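Local coordinates for protein DnaJ homolog subfamily C member 27-A (Xenopus laevis, PDB 6JMG) that binds GTP together with magnesium as a Rab-family small GTPase that also carries a DnaJ domain, and is possibly involved in regulating the MEK/ERK pathway, at residues F70-H75 and E80-F85; E113-L118 and G122-I127. All blocks are in the same frame, centred on the assembly; numbering follows the deposited sequence.

Contact 1: F70-H75 and E80-F85. With GTP (guanosine-5'-triphosphate), chain C.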
ATOM      1  N   PHE A  70     -10.905   8.999   8.963  1.00 59.27           N
ATOM      2  CA  PHE A  70     -10.192   9.001  10.238  1.00 58.84           C
ATOM      3  C   PHE A  70      -8.941   9.824   9.990  1.00 62.32           C
ATOM      4  O   PHE A  70      -7.897   9.299   9.593  1.00 65.01           O
ATOM      5  CB  PHE A  70      -9.853   7.574  10.714  1.00 46.58           C
ATOM      6  CG  PHE A  70     -11.063   6.732  10.976  1.00 55.23           C
ATOM      7  CD1 PHE A  70     -11.865   6.294   9.923  1.00 54.88           C
ATOM      8  CD2 PHE A  70     -11.415   6.383  12.272  1.00 61.73           C
ATOM      9  CE1 PHE A  70     -12.997   5.521  10.161  1.00 52.03           C
ATOM     10  CE2 PHE A  70     -12.526   5.611  12.516  1.00 59.71           C
ATOM     11  CZ  PHE A  70     -13.323   5.181  11.458  1.00 56.15           C
ATOM     12  N   ASP A  71      -9.054  11.119  10.242  1.00 61.75           N
ATOM     13  CA  ASP A  71      -7.946  12.045  10.074  1.00 59.54           C
ATOM     14  C   ASP A  71      -7.037  11.871  11.278  1.00 55.46           C
ATOM     15  O   ASP A  71      -7.456  12.156  12.405  1.00 45.77           O
ATOM     16  CB  ASP A  71      -8.497  13.463   9.948  1.00 64.06           C
ATOM     17  CG  ASP A  71      -7.416  14.526   9.948  1.00 63.84           C
ATOM     18  OD1 ASP A  71      -6.247  14.220   9.655  1.00 61.58           O
ATOM     19  OD2 ASP A  71      -7.745  15.686  10.252  1.00 61.62           O
ATOM     20  N   MET A  72      -5.815  11.360  11.059  1.00 53.58           N
ATOM     21  CA  MET A  72      -4.956  10.989  12.180  1.00 51.02           C
ATOM     22  C   MET A  72      -4.032  12.134  12.560  1.00 60.36           C
ATOM     23  O   MET A  72      -3.628  12.943  11.722  1.00 74.11           O
ATOM     24  CB  MET A  72      -4.092   9.748  11.873  1.00 53.17           C
ATOM     25  CG  MET A  72      -4.824   8.490  11.330  1.00 67.10           C
ATOM     26  SD  MET A  72      -3.850   6.937  11.352  1.00 54.96           S
ATOM     27  CE  MET A  72      -2.384   7.385  10.557  1.00 48.39           C
ATOM     28  N   ALA A  73      -3.656  12.154  13.834  1.00 55.34           N
ATOM     29  CA  ALA A  73      -2.703  13.123  14.348  1.00 47.23           C
ATOM     30  C   ALA A  73      -1.294  12.637  14.051  1.00 54.84           C
ATOM     31  O   ALA A  73      -0.988  11.453  14.210  1.00 58.58           O
ATOM     32  CB  ALA A  73      -2.911  13.299  15.847  1.00 48.46           C
ATOM     33  N   GLY A  74      -0.436  13.544  13.602  1.00 54.89           N
ATOM     34  CA  GLY A  74       0.876  13.130  13.123  1.00 52.66           C
ATOM     35  C   GLY A  74       1.967  13.090  14.177  1.00 52.86           C
ATOM     36  O   GLY A  74       3.014  12.474  13.982  1.00 67.28           O
ATOM     37  N   HIS A  75       1.754  13.783  15.275  1.00 56.79           N
ATOM     38  CA  HIS A  75       2.728  13.789  16.348  1.00 62.46           C
ATOM     39  C   HIS A  75       2.935  12.371  16.890  1.00 70.67           C
ATOM     40  O   HIS A  75       1.969  11.615  17.044  1.00 73.44           O
ATOM     41  CB  HIS A  75       2.252  14.731  17.457  1.00 62.90           C
ATOM     42  CG  HIS A  75       3.300  15.034  18.472  1.00 74.32           C
ATOM     43  ND1 HIS A  75       3.733  14.102  19.387  1.00 77.11           N
ATOM     44  CD2 HIS A  75       4.023  16.153  18.701  1.00 74.40           C
ATOM     45  CE1 HIS A  75       4.666  14.635  20.150  1.00 73.68           C
ATOM     46  NE2 HIS A  75       4.860  15.880  19.755  1.00 76.81           N
ATOM     47  N   GLU A  80      -0.048   5.437  20.058  1.00 64.60           N
ATOM     48  CA  GLU A  80      -0.938   4.429  20.622  1.00 64.59           C
ATOM     49  C   GLU A  80      -2.398   4.725  20.309  1.00 70.73           C
ATOM     50  O   GLU A  80      -3.213   3.798  20.220  1.00 74.92           O
ATOM     51  CB  GLU A  80      -0.728   4.334  22.130  1.00 72.41           C
ATOM     52  CG  GLU A  80       0.578   3.656  22.524  1.00 87.59           C
ATOM     53  CD  GLU A  80       1.726   4.644  22.725  1.00102.97           C
ATOM     54  OE1 GLU A  80       1.618   5.805  22.257  1.00103.43           O
ATOM     55  OE2 GLU A  80       2.732   4.262  23.363  1.00105.36           O
ATOM     56  N   VAL A  81      -2.746   6.004  20.150  1.00 76.23           N
ATOM     57  CA  VAL A  81      -4.113   6.358  19.780  1.00 68.19           C
ATOM     58  C   VAL A  81      -4.400   5.942  18.341  1.00 67.52           C
ATOM     59  O   VAL A  81      -5.506   5.471  18.025  1.00 60.59           O
ATOM     60  CB  VAL A  81      -4.366   7.858  20.009  1.00 67.99           C
ATOM     61  CG1 VAL A  81      -5.656   8.272  19.336  1.00 44.90           C
ATOM     62  CG2 VAL A  81      -4.405   8.185  21.511  1.00 61.24           C
ATOM     63  N   ARG A  82      -3.414   6.111  17.444  1.00 62.88           N
ATOM     64  CA  ARG A  82      -3.643   5.841  16.024  1.00 62.38           C
ATOM     65  C   ARG A  82      -3.729   4.353  15.717  1.00 67.94           C
ATOM     66  O   ARG A  82      -4.450   3.965  14.789  1.00 77.94           O
ATOM     67  CB  ARG A  82      -2.506   6.393  15.160  1.00 63.66           C
ATOM     68  CG  ARG A  82      -2.232   7.840  15.214  1.00 63.70           C
ATOM     69  CD  ARG A  82      -1.168   8.182  14.175  1.00 71.88           C
ATOM     70  NE  ARG A  82       0.154   7.596  14.420  1.00 66.60           N
ATOM     71  CZ  ARG A  82       1.222   8.278  14.857  1.00 65.73           C
ATOM     72  NH1 ARG A  82       1.142   9.582  15.112  1.00 66.64           N
ATOM     73  NH2 ARG A  82       2.384   7.656  15.044  1.00 56.98           N
ATOM     74  N   ASN A  83      -3.046   3.505  16.500  1.00 67.61           N
ATOM     75  CA  ASN A  83      -2.888   2.100  16.110  1.00 71.07           C
ATOM     76  C   ASN A  83      -4.219   1.392  15.876  1.00 68.47           C
ATOM     77  O   ASN A  83      -4.296   0.503  15.025  1.00 72.86           O
ATOM     78  CB  ASN A  83      -2.117   1.342  17.186  1.00 84.71           C
ATOM     79  CG  ASN A  83      -0.652   1.659  17.172  1.00 99.75           C
ATOM     80  OD1 ASN A  83      -0.135   2.208  16.197  1.00107.42           O
ATOM     81  ND2 ASN A  83       0.035   1.320  18.256  1.00102.99           N
ATOM     82  N   GLU A  84      -5.288   1.787  16.578  1.00 59.87           N
ATOM     83  CA  GLU A  84      -6.562   1.107  16.393  1.00 55.40           C
ATOM     84  C   GLU A  84      -7.173   1.330  15.014  1.00 67.15           C
ATOM     85  O   GLU A  84      -8.073   0.571  14.627  1.00 52.61           O
ATOM     86  CB  GLU A  84      -7.575   1.558  17.451  1.00 69.41           C
ATOM     87  CG  GLU A  84      -7.709   0.609  18.643  1.00 86.21           C
ATOM     88  CD  GLU A  84      -8.402  -0.712  18.306  1.00 91.80           C
ATOM     89  OE1 GLU A  84      -7.813  -1.751  18.637  1.00 95.47           O
ATOM     90  OE2 GLU A  84      -9.527  -0.732  17.748  1.00 94.21           O
ATOM     91  N   PHE A  85      -6.738   2.340  14.254  1.00 55.72           N
ATOM     92  CA  PHE A  85      -7.544   2.722  13.105  1.00 53.11           C
ATOM     93  C   PHE A  85      -6.928   2.365  11.761  1.00 55.58           C
ATOM     94  O   PHE A  85      -7.480   2.750  10.725  1.00 63.91           O
ATOM     95  CB  PHE A  85      -7.880   4.207  13.183  1.00 55.32           C
ATOM     96  CG  PHE A  85      -8.578   4.583  14.446  1.00 56.11           C
ATOM     97  CD1 PHE A  85      -9.939   4.334  14.602  1.00 48.80           C
ATOM     98  CD2 PHE A  85      -7.873   5.148  15.496  1.00 55.51           C
ATOM     99  CE1 PHE A  85     -10.578   4.681  15.771  1.00 48.06           C
ATOM    100  CE2 PHE A  85      -8.506   5.489  16.667  1.00 49.69           C
ATOM    101  CZ  PHE A  85      -9.845   5.248  16.819  1.00 45.17           C
TER
HETATM  102  PG  GTP C 301      -1.528  17.457  12.728  1.00 61.34           P
HETATM  103  O1G GTP C 301      -3.019  17.204  12.798  1.00 47.09           O
HETATM  104  O2G GTP C 301      -0.757  16.194  12.440  1.00 46.63           O
HETATM  105  O3G GTP C 301      -1.058  18.040  14.048  1.00 57.06           O
HETATM  106  O3B GTP C 301      -1.120  18.444  11.511  1.00 64.58           O
HETATM  107  PB  GTP C 301      -1.838  18.421  10.070  1.00 63.80           P
HETATM  108  O1B GTP C 301      -1.138  17.480   9.127  1.00 52.01           O
HETATM  109  O2B GTP C 301      -3.308  18.077  10.103  1.00 47.53           O
HETATM  110  O3A GTP C 301      -1.567  19.912   9.527  1.00 69.93           O
HETATM  111  PA  GTP C 301      -2.742  20.987   9.328  1.00 59.82           P
HETATM  112  O1A GTP C 301      -3.743  20.565   8.281  1.00 54.27           O
HETATM  113  O2A GTP C 301      -3.444  21.282  10.620  1.00 59.19           O
HETATM  114  O5' GTP C 301      -1.855  22.232   8.875  1.00 62.49           O
HETATM  115  C5' GTP C 301      -0.774  22.645   9.675  1.00 63.66           C
HETATM  116  C4' GTP C 301      -0.520  24.117   9.376  1.00 54.57           C
HETATM  117  O4' GTP C 301      -0.077  24.216   8.050  1.00 57.22           O
HETATM  118  C3' GTP C 301      -1.746  24.992   9.457  1.00 50.49           C
HETATM  119  O3' GTP C 301      -1.262  26.208   9.936  1.00 52.00           O
HETATM  120  C2' GTP C 301      -2.199  25.222   8.035  1.00 59.42           C
HETATM  121  O2' GTP C 301      -2.711  26.510   7.779  1.00 59.82           O
HETATM  122  C1' GTP C 301      -0.903  25.097   7.296  1.00 51.18           C
HETATM  123  N9  GTP C 301      -1.097  24.542   5.957  1.00 58.35           N
HETATM  124  C8  GTP C 301      -1.728  23.367   5.630  1.00 56.33           C
HETATM  125  N7  GTP C 301      -1.644  23.203   4.282  1.00 57.76           N
HETATM  126  C5  GTP C 301      -0.973  24.255   3.759  1.00 63.62           C
HETATM  127  C6  GTP C 301      -0.613  24.580   2.461  1.00 63.49           C
HETATM  128  O6  GTP C 301      -0.920  23.854   1.518  1.00 56.12           O
HETATM  129  N1  GTP C 301       0.115  25.728   2.226  1.00 67.33           N
HETATM  130  C2  GTP C 301       0.471  26.555   3.264  1.00 60.88           C
HETATM  131  N2  GTP C 301       1.155  27.659   2.998  1.00 74.61           N
HETATM  132  N3  GTP C 301       0.109  26.231   4.561  1.00 59.27           N
HETATM  133  C4  GTP C 301      -0.608  25.102   4.800  1.00 64.24           C
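With CG beside its own backbone N (chi1 -60°) and a bend at chi3 (-65°), Arg82 swings its guanidinium off the helix and against the loop that follows strand 63-72. One nitrogen, NH1, serves two carbonyls there: it donates to Ala73 O at 3.0 Å, fairly straight and close to the guanidinium plane, and makes a weak, more bent bond to His75 O at 2.9 Å. The stem of the same side chain crosses Met72 at about a right angle, Arg82 CD resting 3.9 Å from Met72 CE. Asp71 to Gly74 form the DxxG motif of the Ras fold, and Arg82 lies in the switch II segment that follows; Gly74 N donates to GTP O2G at 2.9 Å, as expected when the γ-phosphate is present. A methionine in place of Arg82 would probably leave the Ala73 and His75 carbonyls without their shared donor and Glu113, the salt-bridge partner of NH2, without its mate, freeing the loop to shift. Farther from the nucleotide, the Phe70 and Phe85 rings meet obliquely, with Phe70 CD2 and CE2 against Phe85 CD1, centroids 5.4 Å apart and planes at 33°. Phe70 also lies against Tyr53 and makes a cation-pi contact with Lys18, while Phe85 packs on Ile51.

Contact 2: E113-L118 and G122-I127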
ATOM      1  N   GLU A 113       4.856   1.659  10.253  1.00 75.51           N
ATOM      2  CA  GLU A 113       3.944   1.674  11.387  1.00 69.25           C
ATOM      3  C   GLU A 113       2.587   1.113  10.999  1.00 62.49           C
ATOM      4  O   GLU A 113       2.012   0.299  11.729  1.00 71.76           O
ATOM      5  CB  GLU A 113       3.819   3.094  11.918  1.00 65.58           C
ATOM      6  CG  GLU A 113       2.682   3.274  12.850  1.00 67.11           C
ATOM      7  CD  GLU A 113       2.719   4.613  13.495  1.00 70.96           C
ATOM      8  OE1 GLU A 113       1.630   5.150  13.780  1.00 78.12           O
ATOM      9  OE2 GLU A 113       3.842   5.128  13.694  1.00 67.35           O
ATOM     10  N   MET A 114       2.085   1.494   9.832  1.00 60.59           N
ATOM     11  CA  MET A 114       0.855   0.894   9.337  1.00 60.35           C
ATOM     12  C   MET A 114       1.032  -0.598   9.105  1.00 69.44           C
ATOM     13  O   MET A 114       0.202  -1.401   9.544  1.00 68.82           O
ATOM     14  CB  MET A 114       0.415   1.576   8.037  1.00 55.69           C
ATOM     15  CG  MET A 114      -0.963   1.127   7.546  1.00 54.18           C
ATOM     16  SD  MET A 114      -1.449   1.765   5.934  1.00 49.26           S
ATOM     17  CE  MET A 114      -3.205   1.507   6.045  1.00 45.20           C
ATOM     18  N   LYS A 115       2.130  -0.990   8.443  1.00 75.50           N
ATOM     19  CA  LYS A 115       2.315  -2.397   8.093  1.00 70.21           C
ATOM     20  C   LYS A 115       2.337  -3.304   9.316  1.00 82.43           C
ATOM     21  O   LYS A 115       1.862  -4.444   9.232  1.00 93.41           O
ATOM     22  CB  LYS A 115       3.596  -2.597   7.290  1.00 73.48           C
ATOM     23  CG  LYS A 115       3.391  -2.759   5.801  1.00 87.29           C
ATOM     24  CD  LYS A 115       4.727  -2.748   5.048  1.00 92.91           C
ATOM     25  CE  LYS A 115       4.541  -2.517   3.548  1.00 91.08           C
ATOM     26  NZ  LYS A 115       5.799  -2.063   2.878  1.00 94.10           N
ATOM     27  N   GLN A 116       2.853  -2.844  10.463  1.00 78.72           N
ATOM     28  CA  GLN A 116       2.776  -3.765  11.592  1.00 85.76           C
ATOM     29  C   GLN A 116       1.408  -3.814  12.250  1.00 88.56           C
ATOM     30  O   GLN A 116       1.085  -4.820  12.888  1.00 96.13           O
ATOM     31  CB  GLN A 116       3.835  -3.549  12.659  1.00 85.80           C
ATOM     32  CG  GLN A 116       4.137  -5.014  13.053  1.00113.99           C
ATOM     33  CD  GLN A 116       5.152  -5.253  14.136  1.00126.13           C
ATOM     34  OE1 GLN A 116       5.030  -6.220  14.905  1.00122.96           O
ATOM     35  NE2 GLN A 116       6.177  -4.413  14.193  1.00123.25           N
ATOM     36  N   GLU A 117       0.613  -2.753  12.168  1.00 91.96           N
ATOM     37  CA  GLU A 117      -0.696  -2.840  12.793  1.00 93.18           C
ATOM     38  C   GLU A 117      -1.648  -3.725  12.006  1.00 87.48           C
ATOM     39  O   GLU A 117      -2.759  -3.987  12.482  1.00101.92           O
ATOM     40  CB  GLU A 117      -1.297  -1.450  12.960  1.00 98.67           C
ATOM     41  CG  GLU A 117      -1.790  -1.206  14.362  1.00107.03           C
ATOM     42  CD  GLU A 117      -0.768  -1.594  15.412  1.00108.91           C
ATOM     43  OE1 GLU A 117      -1.101  -2.462  16.249  1.00106.39           O
ATOM     44  OE2 GLU A 117       0.355  -1.020  15.405  1.00107.21           O
ATOM     45  N   LEU A 118      -1.250  -4.169  10.819  1.00 73.26           N
ATOM     46  CA  LEU A 118      -2.050  -5.066  10.003  1.00 97.06           C
ATOM     47  C   LEU A 118      -1.601  -6.521  10.102  1.00123.55           C
ATOM     48  O   LEU A 118      -2.265  -7.398   9.533  1.00123.40           O
ATOM     49  CB  LEU A 118      -2.008  -4.611   8.533  1.00 85.71           C
ATOM     50  CG  LEU A 118      -2.440  -3.171   8.269  1.00 73.99           C
ATOM     51  CD1 LEU A 118      -2.653  -2.912   6.779  1.00 72.17           C
ATOM     52  CD2 LEU A 118      -3.707  -2.852   9.071  1.00 71.26           C
ATOM     53  N   GLY A 122      -1.364  -8.769   6.352  1.00157.93           N
ATOM     54  CA  GLY A 122      -1.637  -7.511   5.685  1.00151.00           C
ATOM     55  C   GLY A 122      -0.919  -7.242   4.380  1.00144.29           C
ATOM     56  O   GLY A 122       0.305  -7.364   4.269  1.00141.73           O
ATOM     57  N   ASN A 123      -1.701  -6.836   3.387  1.00137.70           N
ATOM     58  CA  ASN A 123      -1.214  -6.537   2.047  1.00131.32           C
ATOM     59  C   ASN A 123      -1.658  -5.115   1.729  1.00125.87           C
ATOM     60  O   ASN A 123      -2.804  -4.891   1.324  1.00133.23           O
ATOM     61  CB  ASN A 123      -1.758  -7.536   1.025  1.00131.36           C
ATOM     62  CG  ASN A 123      -1.222  -7.293  -0.372  1.00134.86           C
ATOM     63  OD1 ASN A 123      -0.139  -6.725  -0.547  1.00135.51           O
ATOM     64  ND2 ASN A 123      -1.981  -7.717  -1.378  1.00134.29           N
ATOM     65  N   ILE A 124      -0.747  -4.153   1.866  1.00101.90           N
ATOM     66  CA  ILE A 124      -1.112  -2.764   1.622  1.00 84.35           C
ATOM     67  C   ILE A 124      -1.284  -2.599   0.121  1.00 81.41           C
ATOM     68  O   ILE A 124      -1.566  -1.496  -0.366  1.00 80.31           O
ATOM     69  CB  ILE A 124      -0.074  -1.759   2.171  1.00 73.27           C
ATOM     70  CG1 ILE A 124       1.171  -1.742   1.307  1.00 67.06           C
ATOM     71  CG2 ILE A 124       0.303  -2.036   3.646  1.00 70.93           C
ATOM     72  CD1 ILE A 124       2.062  -0.570   1.604  1.00 70.04           C
ATOM     73  N   ASP A 125      -1.138  -3.696  -0.625  1.00 82.80           N
ATOM     74  CA  ASP A 125      -1.304  -3.619  -2.067  1.00 91.97           C
ATOM     75  C   ASP A 125      -2.759  -3.575  -2.473  1.00 78.89           C
ATOM     76  O   ASP A 125      -3.053  -3.193  -3.606  1.00 78.77           O
ATOM     77  CB  ASP A 125      -0.628  -4.798  -2.769  1.00107.35           C
ATOM     78  CG  ASP A 125       0.661  -4.407  -3.460  1.00115.45           C
ATOM     79  OD1 ASP A 125       1.329  -3.456  -2.997  1.00119.79           O
ATOM     80  OD2 ASP A 125       1.000  -5.052  -4.475  1.00115.62           O
ATOM     81  N   ASN A 126      -3.672  -3.945  -1.578  1.00 72.70           N
ATOM     82  CA  ASN A 126      -5.093  -3.773  -1.829  1.00 82.63           C
ATOM     83  C   ASN A 126      -5.627  -2.477  -1.232  1.00 79.91           C
ATOM     84  O   ASN A 126      -6.840  -2.328  -1.047  1.00 79.41           O
ATOM     85  CB  ASN A 126      -5.865  -4.974  -1.291  1.00 91.23           C
ATOM     86  CG  ASN A 126      -5.476  -6.252  -1.978  1.00 95.05           C
ATOM     87  OD1 ASN A 126      -5.065  -6.240  -3.141  1.00101.20           O
ATOM     88  ND2 ASN A 126      -5.602  -7.367  -1.268  1.00 94.48           N
ATOM     89  N   ILE A 127      -4.740  -1.536  -0.943  1.00 70.86           N
ATOM     90  CA  ILE A 127      -5.096  -0.237  -0.412  1.00 63.67           C
ATOM     91  C   ILE A 127      -4.616   0.817  -1.394  1.00 65.16           C
ATOM     92  O   ILE A 127      -3.477   0.756  -1.865  1.00 69.05           O
ATOM     93  CB  ILE A 127      -4.476  -0.019   0.974  1.00 59.41           C
ATOM     94  CG1 ILE A 127      -4.929  -1.137   1.907  1.00 46.83           C
ATOM     95  CG2 ILE A 127      -4.881   1.350   1.513  1.00 61.37           C
ATOM     96  CD1 ILE A 127      -4.246  -1.125   3.270  1.00 45.04           C
TER
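Met114 O takes two weak backbone bonds at once, from Glu117 N at 3.0 Å and from Leu118 N at 3.4 Å, while the side chain of the same residue reaches across to Ile127. That side chain is fully extended: CG stands anti to the backbone N (chi1 -173°) and the later torsions carry CE straight out, where it meets Ile127 CD1 tip to tip at 4.0 Å. One turn on, Leu118 turns CD1 toward the same isoleucine methyl, 4.2 Å from Ile127 CD1, and more loosely toward Ile124 CG2. Lys115 contributes its hydrocarbon stem rather than its charge. The extended chain crosses Ile124 at about a right angle, with Lys115 CG 3.8 Å from Ile124 CG2 and Lys115 CE 3.7 Å from Ile124 CD1. With CG1 between the backbone N and the carbonyl carbon (chi1 74°) and CD1 carried on in extended fashion, Ile124 sets CG2 and CD1 against different points of the lysine stem. No hydrogen bond joins the two segments; the contact is largely apolar. On the loop side, Ile127 N bonds back to Ile124 O at 3.2 Å, closing a short turn that presents both isoleucines to the helix.

The contact lies at the return from helix 107-117 to strand 128-134, in the beta-alpha-beta crossover that links the parallel strands 91-97 and 128-134. On the side facing the sheet, Met114 rests on Ile20, Met22, Val92 and Phe129, bringing the helix onto strands 15-22, 91-97 and 128-134, while Ile127 meets Val92 and Ile124 meets Phe129.

Overall arrangement
Contact 1 comes first along the chain and contact 2 follows without overlapping it, with centres 15 Å apart within the same Ras-family domain. The first runs from strand 63-72 into the switch II segment beside the nucleotide. It thus includes the end of a strand of the central sheet, whereas contact 2 lies beside that sheet, on helix 107-117 and the loop leading to strand 128-134. They meet directly: Arg82 NH2 forms a salt bridge with Glu113 OE1 at 2.9 Å, and Asn83 O packs against Glu117 CG. Tyr86 touches residues of each. A continuous path of contacts therefore leads from the γ-phosphate through switch II to helix 107-117, consistent with a nucleotide-sensitive region braced by that neighbouring helix.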